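Beta-N-acetylglucosaminidase-like protein Glycoside hydrolase family 20 (Flavobacterium johnsoniae, PDB 6YHH) probably hydrolyses terminal beta-linked N-acetylglucosamine residues from chitin-derived oligosaccharides, as a family 20 glycoside hydrolase of a chitin-degrading bacterium. Local coordinates at residues G148-A153 with T449-L454; R155-V160 with L206-E211; A202-Y207 with I273-G278; E212-V217 with C303-G308. All coordinates share one frame; numbering follows the deposited sequence.

How the interactions relate
All four contacts lie in the family 20 catalytic domain. Interaction 1, in the barrel sheet, is nearest the catalytic pocket: the side chain of Glu-453 is about 7 Å from that of Glu-317, the predicted proton donor. Glu-453 and Arg-155 both hydrogen-bond a Tris molecule, probably from the crystallisation liquor. Interaction 2, its centre about 13 Å away, continues from the first strand and is probably hydrogen-bonded to interaction 1, His-156 ND1 lying 2.7 Å from Thr-452 O. Interactions 2 and 3 share Leu-206 and Tyr-207, so one connection serves both. Helix 210-222 is common to interactions 2 and 4, and Tyr-208 of the first packs on Ile-213 of the second. Interactions 2, 3 and 4 all reach the second subunit.

Interaction 1: residues G148-A153 with T449-L454; sequences GLMLDA and TMWTEL
Strands 146-152 and 443-450 run parallel here, their paired CA atoms 4.6 Å apart at Met-150 and Thr-449. Met-450 grips the first strand twice, its N donating to Met-150 O at 2.9 Å and its O accepting from Asp-152 N at 3.1 Å. The first bond lies in the carbonyl plane of Met-150. Past the end of the second strand the Asp-152 and Thr-452 side chains join in the bonding. Asp-152, with CG anti to the backbone N (chi1 175°), points its carboxylate at the loop, and Thr-452 N donates an almost straight bond to OD2 at 2.9 Å, from above the carboxylate plane. Thr-452 OG1 returns a bond to Asp-152 O at 2.7 Å, so backbone and side chain of each residue serve the other. This pairing of the first strand of the catalytic domain with strand 443-450 closes the (beta/alpha)8 barrel of family 20 hydrolases, joining parts of the chain nearly 300 residues apart. Met-150 bends at chi3 (76°) to lay its methyl over the six-membered ring of Trp-451, CE 3.4 Å from the centroid and almost on the normal. SD sits over the same face, 3.9 Å from that centroid, a Met-aromatic contact. Asp-152 OD2 meets the edge of the indole at CE3, in its plane. The same oxygen forms a salt bridge with Arg-155, whose positive charge would probably ease the repulsion between Asp-152 and the nearby carboxylate of Glu-453.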
loop_
_atom_site.group_PDB
_atom_site.type_symbol
_atom_site.label_atom_id
_atom_site.label_comp_id
_atom_site.label_asym_id
_atom_site.label_seq_id
_atom_site.Cartn_x
_atom_site.Cartn_y
_atom_site.Cartn_z
ATOM N N GLY A 148 -8.367 22.050 -3.844
ATOM C CA GLY A 148 -8.758 20.958 -2.970
ATOM C C GLY A 148 -9.081 19.594 -3.589
ATOM O O GLY A 148 -9.404 19.473 -4.796
ATOM N N LEU A 149 -8.924 18.594 -2.756
ATOM C CA LEU A 149 -9.503 17.248 -2.989
ATOM C C LEU A 149 -10.412 16.940 -1.804
ATOM O O LEU A 149 -9.962 17.059 -0.667
ATOM C CB LEU A 149 -8.423 16.116 -3.027
ATOM C CG LEU A 149 -8.913 14.683 -3.225
ATOM C CD1 LEU A 149 -9.588 14.412 -4.550
ATOM C CD2 LEU A 149 -7.722 13.714 -3.022
ATOM N N MET A 150 -11.620 16.462 -2.115
ATOM C CA MET A 150 -12.533 15.888 -1.146
ATOM C C MET A 150 -12.373 14.366 -1.159
ATOM O O MET A 150 -12.476 13.760 -2.207
ATOM C CB MET A 150 -13.964 16.239 -1.411
ATOM C CG MET A 150 -14.851 15.854 -0.244
ATOM S SD MET A 150 -16.564 15.596 -0.705
ATOM C CE MET A 150 -16.224 13.994 -1.451
ATOM N N LEU A 151 -12.181 13.772 0.004
ATOM C CA LEU A 151 -12.188 12.275 0.156
ATOM C C LEU A 151 -13.417 11.819 0.934
ATOM O O LEU A 151 -13.673 12.325 2.049
ATOM C CB LEU A 151 -10.946 11.806 0.894
ATOM C CG LEU A 151 -10.743 10.288 1.139
ATOM C CD1 LEU A 151 -9.233 9.919 1.181
ATOM C CD2 LEU A 151 -11.412 9.836 2.412
ATOM N N ASP A 152 -14.238 11.005 0.295
ATOM C CA ASP A 152 -15.458 10.377 0.932
ATOM C C ASP A 152 -15.016 9.167 1.703
ATOM O O ASP A 152 -14.600 8.128 1.124
ATOM C CB ASP A 152 -16.427 10.038 -0.179
ATOM C CG ASP A 152 -17.654 9.293 0.240
ATOM O OD1 ASP A 152 -17.859 8.957 1.455
ATOM O OD2 ASP A 152 -18.441 8.967 -0.693
ATOM N N ALA A 153 -15.007 9.292 3.034
ATOM C CA ALA A 153 -14.623 8.162 3.866
ATOM C C ALA A 153 -15.845 7.341 4.347
ATOM O O ALA A 153 -15.702 6.340 5.055
ATOM C CB ALA A 153 -13.837 8.664 5.069
ATOM N N THR A 449 -13.829 16.101 -6.260
ATOM C CA THR A 449 -14.577 15.347 -5.263
ATOM C C THR A 449 -14.529 13.858 -5.536
ATOM O O THR A 449 -15.145 13.374 -6.468
ATOM C CB THR A 449 -16.059 15.736 -5.161
ATOM O OG1 THR A 449 -16.718 15.550 -6.451
ATOM C CG2 THR A 449 -16.216 17.168 -4.715
ATOM N N MET A 450 -13.810 13.115 -4.711
ATOM C CA MET A 450 -13.769 11.655 -4.817
ATOM C C MET A 450 -14.759 10.964 -3.910
ATOM O O MET A 450 -14.442 10.554 -2.771
ATOM C CB MET A 450 -12.392 11.066 -4.569
ATOM C CG MET A 450 -12.346 9.572 -4.958
ATOM S SD MET A 450 -12.749 9.279 -6.691
ATOM C CE MET A 450 -13.261 7.559 -6.565
ATOM N N TRP A 451 -15.988 10.908 -4.389
ATOM C CA TRP A 451 -17.062 10.096 -3.830
ATOM C C TRP A 451 -16.694 8.597 -3.980
ATOM O O TRP A 451 -16.124 8.202 -4.995
ATOM C CB TRP A 451 -18.369 10.394 -4.450
ATOM C CG TRP A 451 -18.746 11.833 -4.402
ATOM C CD1 TRP A 451 -18.613 12.751 -5.398
ATOM C CD2 TRP A 451 -19.098 12.575 -3.234
ATOM N NE1 TRP A 451 -18.959 14.022 -4.943
ATOM C CE2 TRP A 451 -19.202 13.934 -3.608
ATOM C CE3 TRP A 451 -19.306 12.229 -1.926
ATOM C CZ2 TRP A 451 -19.650 14.919 -2.720
ATOM C CZ3 TRP A 451 -19.745 13.189 -1.044
ATOM C CH2 TRP A 451 -19.901 14.506 -1.420
ATOM N N THR A 452 -16.972 7.794 -2.939
ATOM C CA THR A 452 -16.441 6.411 -2.905
ATOM C C THR A 452 -17.439 5.274 -2.942
ATOM O O THR A 452 -17.062 4.141 -2.614
ATOM C CB THR A 452 -15.448 6.256 -1.755
ATOM O OG1 THR A 452 -16.076 6.541 -0.486
ATOM C CG2 THR A 452 -14.243 7.098 -1.920
ATOM N N GLU A 453 -18.620 5.494 -3.523
ATOM C CA GLU A 453 -19.529 4.381 -3.777
ATOM C C GLU A 453 -18.849 3.228 -4.472
ATOM O O GLU A 453 -19.109 2.042 -4.129
ATOM C CB GLU A 453 -20.686 4.776 -4.637
ATOM C CG GLU A 453 -21.691 5.757 -4.018
ATOM C CD GLU A 453 -21.421 7.211 -4.120
ATOM O OE1 GLU A 453 -20.240 7.614 -4.333
ATOM O OE2 GLU A 453 -22.451 7.960 -4.051
ATOM N N LEU A 454 -18.008 3.544 -5.492
ATOM C CA LEU A 454 -17.441 2.574 -6.345
ATOM C C LEU A 454 -15.896 2.528 -6.316
ATOM O O LEU A 454 -15.278 2.175 -7.319
ATOM C CB LEU A 454 -17.914 2.774 -7.800
ATOM C CG LEU A 454 -19.441 2.829 -7.998
ATOM C CD1 LEU A 454 -19.864 3.179 -9.465
ATOM C CD2 LEU A 454 -20.139 1.527 -7.496
#

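Interaction 2: residues R155-V160 with L206-E211; sequences RHFQPV and LYYTQE
Tyr-208 OH donates to Gln-158 O at 2.6 Å, arriving in the carbonyl plane on a lone pair, and this bond joins the end of the phenol to the loop backbone. Phe-157 then settles against the same tyrosine: its CE1 lies over the centre of the Tyr-208 ring, 3.5 Å from CZ. The two ring planes meet obliquely, at 47°. On the Phe-157 ring itself, one face is covered by the backbone at Leu-206 and Tyr-207, with Leu-206 CB 3.9 Å from Phe-157 CG. Val-160 CG2 closes on the Tyr-208 edge, 4.3 Å from CD1. Phe-157 is placed by its first torsion, CG anti to the backbone N (chi1 177°), which sends the ring toward the other segment. Gln-158 bends back at chi2 so that NE2 donates to His-156 O at 2.9 Å, from above that carbonyl plane. Tyr-208 in turn is held by backbone hydrogen bonds to Arg-189 and Glu-191. The contact ties the loop after strand 146-152, and the start of helix 160-172 at Val-160, to the connection leading into helix 210-222; Tyr-208 also packs on Leu-151 of strand 146-152 and meets the Trp-180 ring of strand 177-184.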
loop_
_atom_site.group_PDB
_atom_site.type_symbol
_atom_site.label_atom_id
_atom_site.label_comp_id
_atom_site.label_asym_id
_atom_site.label_seq_id
_atom_site.Cartn_x
_atom_site.Cartn_y
_atom_site.Cartn_z
ATOM N N ARG A 155 -18.753 6.111 2.154
ATOM C CA ARG A 155 -19.267 5.075 1.275
ATOM C C ARG A 155 -18.348 3.826 1.327
ATOM O O ARG A 155 -18.773 2.740 1.635
ATOM C CB ARG A 155 -19.419 5.609 -0.142
ATOM C CG ARG A 155 -20.705 6.418 -0.356
ATOM C CD ARG A 155 -20.976 7.485 0.669
ATOM N NE ARG A 155 -22.217 8.238 0.354
ATOM C CZ ARG A 155 -22.312 9.174 -0.571
ATOM N NH1 ARG A 155 -21.241 9.597 -1.259
ATOM N NH2 ARG A 155 -23.482 9.650 -0.909
ATOM N N HIS A 156 -17.080 4.018 1.065
ATOM C CA HIS A 156 -16.008 3.098 1.399
ATOM C C HIS A 156 -14.997 3.800 2.273
ATOM O O HIS A 156 -14.424 4.792 1.903
ATOM C CB HIS A 156 -15.224 2.549 0.189
ATOM C CG HIS A 156 -15.940 1.462 -0.557
ATOM N ND1 HIS A 156 -16.902 1.730 -1.503
ATOM C CD2 HIS A 156 -15.883 0.112 -0.453
ATOM C CE1 HIS A 156 -17.374 0.589 -1.984
ATOM N NE2 HIS A 156 -16.774 -0.401 -1.375
ATOM N N PHE A 157 -14.823 3.236 3.458
ATOM C CA PHE A 157 -13.861 3.736 4.408
ATOM C C PHE A 157 -12.496 3.683 3.758
ATOM O O PHE A 157 -12.106 2.649 3.121
ATOM C CB PHE A 157 -13.926 2.995 5.724
ATOM C CG PHE A 157 -12.894 3.429 6.732
ATOM C CD1 PHE A 157 -13.041 4.670 7.363
ATOM C CD2 PHE A 157 -11.817 2.611 7.103
ATOM C CE1 PHE A 157 -12.124 5.143 8.255
ATOM C CE2 PHE A 157 -10.890 3.093 8.025
ATOM C CZ PHE A 157 -11.076 4.339 8.647
ATOM N N GLN A 158 -11.743 4.751 3.960
ATOM C CA GLN A 158 -10.378 4.844 3.453
ATOM C C GLN A 158 -9.418 4.944 4.652
ATOM O O GLN A 158 -9.361 5.983 5.342
ATOM C CB GLN A 158 -10.199 6.024 2.557
ATOM C CG GLN A 158 -11.228 6.126 1.438
ATOM C CD GLN A 158 -11.098 4.988 0.441
ATOM O OE1 GLN A 158 -10.038 4.517 0.155
ATOM N NE2 GLN A 158 -12.235 4.553 -0.046
ATOM N N PRO A 159 -8.655 3.887 4.886
ATOM C CA PRO A 159 -7.783 3.861 6.083
ATOM C C PRO A 159 -6.704 4.984 6.077
ATOM O O PRO A 159 -6.431 5.641 5.072
ATOM C CB PRO A 159 -7.116 2.489 5.997
ATOM C CG PRO A 159 -8.139 1.653 5.378
ATOM C CD PRO A 159 -8.613 2.578 4.227
ATOM N N VAL A 160 -6.109 5.136 7.270
ATOM C CA VAL A 160 -5.084 6.142 7.487
ATOM C C VAL A 160 -4.060 6.142 6.395
ATOM O O VAL A 160 -3.642 7.238 5.932
ATOM C CB VAL A 160 -4.449 5.945 8.868
ATOM C CG1 VAL A 160 -3.159 6.719 8.977
ATOM C CG2 VAL A 160 -5.443 6.270 9.954
ATOM N N LEU A 206 -15.486 0.799 11.449
ATOM C CA LEU A 206 -14.558 1.436 10.480
ATOM C C LEU A 206 -14.646 2.947 10.737
ATOM O O LEU A 206 -15.690 3.568 10.482
ATOM C CB LEU A 206 -15.019 1.092 9.072
ATOM C CG LEU A 206 -14.950 -0.349 8.662
ATOM C CD1 LEU A 206 -15.563 -0.553 7.297
ATOM C CD2 LEU A 206 -13.525 -0.840 8.701
ATOM N N TYR A 207 -13.574 3.536 11.306
ATOM C CA TYR A 207 -13.561 4.916 11.702
ATOM C C TYR A 207 -12.151 5.363 12.029
ATOM O O TYR A 207 -11.269 4.533 12.240
ATOM C CB TYR A 207 -14.526 5.230 12.915
ATOM C CG TYR A 207 -14.130 4.483 14.188
ATOM C CD1 TYR A 207 -14.570 3.163 14.393
ATOM C CD2 TYR A 207 -13.367 5.062 15.140
ATOM C CE1 TYR A 207 -14.183 2.447 15.511
ATOM C CE2 TYR A 207 -12.984 4.348 16.282
ATOM C CZ TYR A 207 -13.413 3.080 16.463
ATOM O OH TYR A 207 -13.067 2.404 17.608
ATOM N N TYR A 208 -11.981 6.672 12.026
ATOM C CA TYR A 208 -10.721 7.275 12.452
ATOM C C TYR A 208 -10.795 7.621 13.937
ATOM O O TYR A 208 -11.789 8.208 14.402
ATOM C CB TYR A 208 -10.443 8.536 11.755
ATOM C CG TYR A 208 -10.508 8.394 10.227
ATOM C CD1 TYR A 208 -9.483 7.788 9.533
ATOM C CD2 TYR A 208 -11.584 8.906 9.514
ATOM C CE1 TYR A 208 -9.582 7.641 8.138
ATOM C CE2 TYR A 208 -11.644 8.813 8.130
ATOM C CZ TYR A 208 -10.614 8.219 7.468
ATOM O OH TYR A 208 -10.716 8.130 6.068
ATOM N N THR A 209 -9.769 7.216 14.678
ATOM C CA THR A 209 -9.724 7.642 16.081
ATOM C C THR A 209 -9.434 9.124 16.161
ATOM O O THR A 209 -8.915 9.734 15.256
ATOM C CB THR A 209 -8.697 6.865 16.923
ATOM O OG1 THR A 209 -7.355 7.275 16.558
ATOM C CG2 THR A 209 -8.835 5.416 16.782
ATOM N N GLN A 210 -9.694 9.717 17.325
ATOM C CA GLN A 210 -9.367 11.163 17.556
ATOM C C GLN A 210 -7.867 11.413 17.398
ATOM O O GLN A 210 -7.455 12.391 16.833
ATOM C CB GLN A 210 -9.909 11.667 18.915
ATOM C CG GLN A 210 -11.416 11.474 18.986
ATOM C CD GLN A 210 -12.065 12.213 20.127
ATOM O OE1 GLN A 210 -11.380 12.731 21.010
ATOM N NE2 GLN A 210 -13.381 12.338 20.070
ATOM N N GLU A 211 -7.040 10.469 17.915
ATOM C CA GLU A 211 -5.622 10.631 17.858
ATOM C C GLU A 211 -5.192 10.517 16.359
ATOM O O GLU A 211 -4.328 11.287 15.944
ATOM C CB GLU A 211 -4.882 9.589 18.656
ATOM C CG GLU A 211 -3.372 9.618 18.430
ATOM C CD GLU A 211 -2.695 8.360 19.056
ATOM O OE1 GLU A 211 -2.542 7.345 18.278
ATOM O OE2 GLU A 211 -2.391 8.493 20.268
#

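Interaction 3: residues A202-Y207 with I273-G278; sequences ASDGLY and IERNAG
The carboxylate of Asp-204 is gripped by two hydrogen bonds from one partner, the guanidinium of Arg-275. NH1 donates to OD2 at 2.8 Å and NH2 to OD1 at 2.9 Å, both nearly straight. Each oxygen uses its syn lone pair, and both lie in the guanidinium plane, so the salt bridge is end-on and bidentate. The carboxylate and guanidinium planes are only 21° apart. Arg-275 gets there by bending at chi2 (-54°) and then running extended, so the two side chains meet tip to tip. Ile-273 packs beside this pair: its CD1 lies 3.6 Å from Asp-204 OD1 and 3.7 Å from Ala-202 C, while its CG2 lies over one face of the guanidinium, toward the rim. Asp-204 itself is set on a type I' turn from Ser-203 to Leu-206, with Ser-203 OG accepting from Gly-205 N in an ST turn and itself hydrogen-bonded to Ile-199 O. An alanine here would remove both acceptors and the counterion of Arg-275, and would probably leave the two loops less firmly joined. Phe-64 of the second subunit packs on both charged residues. Such a bidentate salt bridge is consistent with a firm link between two irregular loops, in which each charge is likely to stabilise the ionised form of the other.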
loop_
_atom_site.group_PDB
_atom_site.type_symbol
_atom_site.label_atom_id
_atom_site.label_comp_id
_atom_site.label_asym_id
_atom_site.label_seq_id
_atom_site.Cartn_x
_atom_site.Cartn_y
_atom_site.Cartn_z
ATOM N N ALA A 202 -23.229 2.863 13.979
ATOM C CA ALA A 202 -23.278 3.566 12.672
ATOM C C ALA A 202 -21.946 3.524 11.920
ATOM O O ALA A 202 -21.756 4.366 11.003
ATOM C CB ALA A 202 -23.761 5.017 12.868
ATOM N N SER A 203 -21.013 2.662 12.305
ATOM C CA SER A 203 -19.682 2.629 11.664
ATOM C C SER A 203 -19.195 1.276 11.114
ATOM O O SER A 203 -18.207 1.251 10.396
ATOM C CB SER A 203 -18.551 3.124 12.586
ATOM O OG SER A 203 -18.218 2.136 13.547
ATOM N N ASP A 204 -19.801 0.170 11.531
ATOM C CA ASP A 204 -19.300 -1.203 11.248
ATOM C C ASP A 204 -17.877 -1.381 11.780
ATOM O O ASP A 204 -17.124 -2.253 11.350
ATOM C CB ASP A 204 -19.310 -1.527 9.734
ATOM C CG ASP A 204 -20.674 -1.513 9.125
ATOM O OD1 ASP A 204 -21.601 -2.145 9.679
ATOM O OD2 ASP A 204 -20.810 -0.865 8.036
ATOM N N GLY A 205 -17.510 -0.580 12.758
ATOM C CA GLY A 205 -16.122 -0.619 13.282
ATOM C C GLY A 205 -15.062 0.054 12.482
ATOM O O GLY A 205 -13.888 -0.083 12.835
ATOM N N LEU A 206 -15.486 0.799 11.449
ATOM C CA LEU A 206 -14.558 1.436 10.480
ATOM C C LEU A 206 -14.646 2.947 10.737
ATOM O O LEU A 206 -15.690 3.568 10.482
ATOM C CB LEU A 206 -15.019 1.092 9.072
ATOM C CG LEU A 206 -14.950 -0.349 8.662
ATOM C CD1 LEU A 206 -15.563 -0.553 7.297
ATOM C CD2 LEU A 206 -13.525 -0.840 8.701
ATOM N N TYR A 207 -13.574 3.536 11.306
ATOM C CA TYR A 207 -13.561 4.916 11.702
ATOM C C TYR A 207 -12.151 5.363 12.029
ATOM O O TYR A 207 -11.269 4.533 12.240
ATOM C CB TYR A 207 -14.526 5.230 12.915
ATOM C CG TYR A 207 -14.130 4.483 14.188
ATOM C CD1 TYR A 207 -14.570 3.163 14.393
ATOM C CD2 TYR A 207 -13.367 5.062 15.140
ATOM C CE1 TYR A 207 -14.183 2.447 15.511
ATOM C CE2 TYR A 207 -12.984 4.348 16.282
ATOM C CZ TYR A 207 -13.413 3.080 16.463
ATOM O OH TYR A 207 -13.067 2.404 17.608
ATOM N N ILE A 273 -27.652 1.488 8.651
ATOM C CA ILE A 273 -26.529 1.941 7.829
ATOM C C ILE A 273 -26.859 1.496 6.366
ATOM O O ILE A 273 -27.174 0.333 6.058
ATOM C CB ILE A 273 -25.190 1.306 8.254
ATOM C CG1 ILE A 273 -24.792 1.613 9.701
ATOM C CG2 ILE A 273 -24.073 1.711 7.315
ATOM C CD1 ILE A 273 -23.653 0.796 10.176
ATOM N N GLU A 274 -26.877 2.434 5.463
ATOM C CA GLU A 274 -27.230 2.156 4.115
ATOM C C GLU A 274 -26.094 1.388 3.373
ATOM O O GLU A 274 -24.958 1.740 3.491
ATOM C CB GLU A 274 -27.531 3.440 3.400
ATOM C CG GLU A 274 -27.970 3.296 2.003
ATOM C CD GLU A 274 -29.239 2.441 1.902
ATOM O OE1 GLU A 274 -30.204 2.514 2.701
ATOM O OE2 GLU A 274 -29.147 1.588 1.064
ATOM N N ARG A 275 -26.487 0.340 2.623
ATOM C CA ARG A 275 -25.517 -0.530 1.934
ATOM C C ARG A 275 -25.453 -0.210 0.433
ATOM O O ARG A 275 -24.512 -0.706 -0.254
ATOM C CB ARG A 275 -25.844 -2.012 2.134
ATOM C CG ARG A 275 -25.925 -2.428 3.603
ATOM C CD ARG A 275 -24.676 -2.039 4.340
ATOM N NE ARG A 275 -24.700 -2.523 5.708
ATOM C CZ ARG A 275 -23.725 -2.256 6.560
ATOM N NH1 ARG A 275 -22.737 -1.534 6.189
ATOM N NH2 ARG A 275 -23.822 -2.663 7.841
ATOM N N ASN A 276 -26.449 0.470 -0.076
ATOM C CA ASN A 276 -26.538 0.811 -1.516
ATOM C C ASN A 276 -26.132 2.263 -1.709
ATOM O O ASN A 276 -25.939 3.016 -0.767
ATOM C CB ASN A 276 -27.995 0.681 -1.987
ATOM C CG ASN A 276 -28.427 -0.761 -2.076
ATOM O OD1 ASN A 276 -27.635 -1.639 -2.224
ATOM N ND2 ASN A 276 -29.677 -0.985 -2.018
ATOM N N ALA A 277 -25.968 2.665 -2.968
ATOM C CA ALA A 277 -25.782 4.028 -3.336
ATOM C C ALA A 277 -27.101 4.694 -3.636
ATOM O O ALA A 277 -28.086 4.013 -4.008
ATOM C CB ALA A 277 -24.918 4.079 -4.590
ATOM N N GLY A 278 -27.104 6.024 -3.562
ATOM C CA GLY A 278 -28.325 6.759 -3.935
ATOM C C GLY A 278 -28.621 7.927 -3.005
ATOM O O GLY A 278 -27.758 8.409 -2.325
#

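Interaction 4: residues E212-V217 with C303-G308; sequences EIRNIV and CPLFPG
This is an apolar packing contact, with no direct hydrogen bond, between helix 210-222 and the short 3-10 turn and loop that lead from helix 289-302 into strand 310-312. Ile-213 and Val-217, one helical turn apart, face the loop. The CG2 branch of Ile-213, anti to the backbone N, presses on the far end of the Phe-306 ring, 3.4 Å from CZ, the two side chains crossing at about a right angle. It also reaches Leu-305 CB, at 3.9 Å. Val-217 divides its two methyls: CG1 meets Pro-307 tip to tip, 3.4 Å from CD and tighter than usual van der Waals contact, while CG2 lies 3.6 Å from Leu-305 O and 3.9 Å from Phe-306 CD1. An alanine in place of Val-217 would lose both methyls and would probably loosen the fit of the helix against Pro-307 and Phe-306. Toward the surface Arg-214, extended from CG to NE, crosses Leu-305 obliquely, and Leu-305 CD2 comes within 3.5 Å of Arg-214 NH2. A water in the plane of the guanidinium accepts from Arg-214 NE at 2.9 Å and donates to Pro-304 O at 3.0 Å, bridging helix and 3-10 segment. Inward, Phe-306 continues onto Trp-180 and Leu-182 of strand 177-184 and onto Ile-227 and Pro-229 of strand 226-230. Such packing of an outer helix and an adjoining helix-to-strand loop over barrel strands is characteristic of the helical layer of a (beta/alpha)8 barrel.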
loop_
_atom_site.group_PDB
_atom_site.type_symbol
_atom_site.label_atom_id
_atom_site.label_comp_id
_atom_site.label_asym_id
_atom_site.label_seq_id
_atom_site.Cartn_x
_atom_site.Cartn_y
_atom_site.Cartn_z
ATOM N N GLU A 212 -5.800 9.579 15.612
ATOM C CA GLU A 212 -5.499 9.494 14.193
ATOM C C GLU A 212 -5.840 10.777 13.474
ATOM O O GLU A 212 -5.053 11.284 12.671
ATOM C CB GLU A 212 -6.212 8.280 13.564
ATOM C CG GLU A 212 -5.568 6.942 13.927
ATOM C CD GLU A 212 -6.443 5.745 13.598
ATOM O OE1 GLU A 212 -7.622 5.960 13.216
ATOM O OE2 GLU A 212 -5.968 4.602 13.741
ATOM N N ILE A 213 -6.983 11.347 13.788
ATOM C CA ILE A 213 -7.372 12.607 13.169
ATOM C C ILE A 213 -6.351 13.700 13.513
ATOM O O ILE A 213 -5.914 14.444 12.646
ATOM C CB ILE A 213 -8.792 12.979 13.606
ATOM C CG1 ILE A 213 -9.818 12.040 13.009
ATOM C CG2 ILE A 213 -9.122 14.427 13.309
ATOM C CD1 ILE A 213 -11.210 12.153 13.566
ATOM N N ARG A 214 -6.003 13.863 14.791
ATOM C CA ARG A 214 -5.010 14.855 15.162
ATOM C C ARG A 214 -3.707 14.628 14.453
ATOM O O ARG A 214 -3.048 15.605 14.011
ATOM C CB ARG A 214 -4.787 14.886 16.694
ATOM C CG ARG A 214 -5.969 15.335 17.504
ATOM C CD ARG A 214 -5.523 15.448 18.987
ATOM N NE ARG A 214 -6.710 15.557 19.849
ATOM C CZ ARG A 214 -7.234 14.547 20.554
ATOM N NH1 ARG A 214 -6.650 13.322 20.624
ATOM N NH2 ARG A 214 -8.355 14.762 21.229
ATOM N N ASN A 215 -3.301 13.382 14.283
ATOM C CA ASN A 215 -2.024 13.125 13.644
ATOM C C ASN A 215 -2.104 13.296 12.119
ATOM O O ASN A 215 -1.090 13.690 11.531
ATOM C CB ASN A 215 -1.494 11.747 14.019
ATOM C CG ASN A 215 -1.008 11.708 15.488
ATOM O OD1 ASN A 215 -0.694 12.761 16.042
ATOM N ND2 ASN A 215 -0.832 10.538 16.049
ATOM N N ILE A 216 -3.306 13.089 11.534
ATOM C CA ILE A 216 -3.467 13.405 10.095
ATOM C C ILE A 216 -3.466 14.901 9.911
ATOM O O ILE A 216 -2.959 15.421 8.930
ATOM C CB ILE A 216 -4.696 12.674 9.560
ATOM C CG1 ILE A 216 -4.343 11.190 9.348
ATOM C CG2 ILE A 216 -5.213 13.283 8.269
ATOM C CD1 ILE A 216 -5.535 10.250 9.180
ATOM N N VAL A 217 -4.086 15.667 10.815
ATOM C CA VAL A 217 -4.063 17.159 10.737
ATOM C C VAL A 217 -2.603 17.598 10.732
ATOM O O VAL A 217 -2.193 18.422 9.945
ATOM C CB VAL A 217 -4.861 17.750 11.913
ATOM C CG1 VAL A 217 -4.500 19.198 12.155
ATOM C CG2 VAL A 217 -6.361 17.598 11.683
ATOM N N CYS A 303 -14.968 19.753 16.802
ATOM C CA CYS A 303 -14.295 20.963 16.303
ATOM C C CYS A 303 -12.862 21.127 16.844
ATOM O O CYS A 303 -12.018 21.566 16.127
ATOM C CB CYS A 303 -15.088 22.225 16.551
ATOM S SG CYS A 303 -16.610 22.333 15.622
ATOM N N PRO A 304 -12.592 20.753 18.120
ATOM C CA PRO A 304 -11.246 20.851 18.637
ATOM C C PRO A 304 -10.221 19.986 17.956
ATOM O O PRO A 304 -9.014 20.254 18.062
ATOM C CB PRO A 304 -11.398 20.447 20.134
ATOM C CG PRO A 304 -12.754 20.932 20.414
ATOM C CD PRO A 304 -13.532 20.439 19.219
ATOM N N LEU A 305 -10.683 18.973 17.226
ATOM C CA LEU A 305 -9.787 18.072 16.496
ATOM C C LEU A 305 -9.234 18.721 15.233
ATOM O O LEU A 305 -8.155 18.309 14.749
ATOM C CB LEU A 305 -10.522 16.759 16.165
ATOM C CG LEU A 305 -11.223 16.010 17.285
ATOM C CD1 LEU A 305 -11.860 14.750 16.719
ATOM C CD2 LEU A 305 -10.177 15.677 18.337
ATOM N N PHE A 306 -9.953 19.688 14.701
ATOM C CA PHE A 306 -9.640 20.293 13.419
ATOM C C PHE A 306 -9.323 21.796 13.615
ATOM O O PHE A 306 -10.229 22.614 13.735
ATOM C CB PHE A 306 -10.832 20.111 12.509
ATOM C CG PHE A 306 -11.073 18.691 12.110
ATOM C CD1 PHE A 306 -10.229 18.096 11.156
ATOM C CD2 PHE A 306 -12.066 17.941 12.695
ATOM C CE1 PHE A 306 -10.470 16.770 10.795
ATOM C CE2 PHE A 306 -12.257 16.625 12.368
ATOM C CZ PHE A 306 -11.434 16.055 11.414
ATOM N N PRO A 307 -8.050 22.167 13.598
ATOM C CA PRO A 307 -7.711 23.553 13.902
ATOM C C PRO A 307 -8.017 24.562 12.795
ATOM O O PRO A 307 -7.998 25.766 13.053
ATOM C CB PRO A 307 -6.205 23.496 14.138
ATOM C CG PRO A 307 -5.739 22.341 13.277
ATOM C CD PRO A 307 -6.858 21.324 13.404
ATOM N N GLY A 308 -8.275 24.078 11.563
ATOM C CA GLY A 308 -8.601 24.896 10.447
ATOM C C GLY A 308 -9.841 25.718 10.721
ATOM O O GLY A 308 -10.697 25.328 11.493
HETATM O O HOH W 1 -6.963 18.366 19.254
#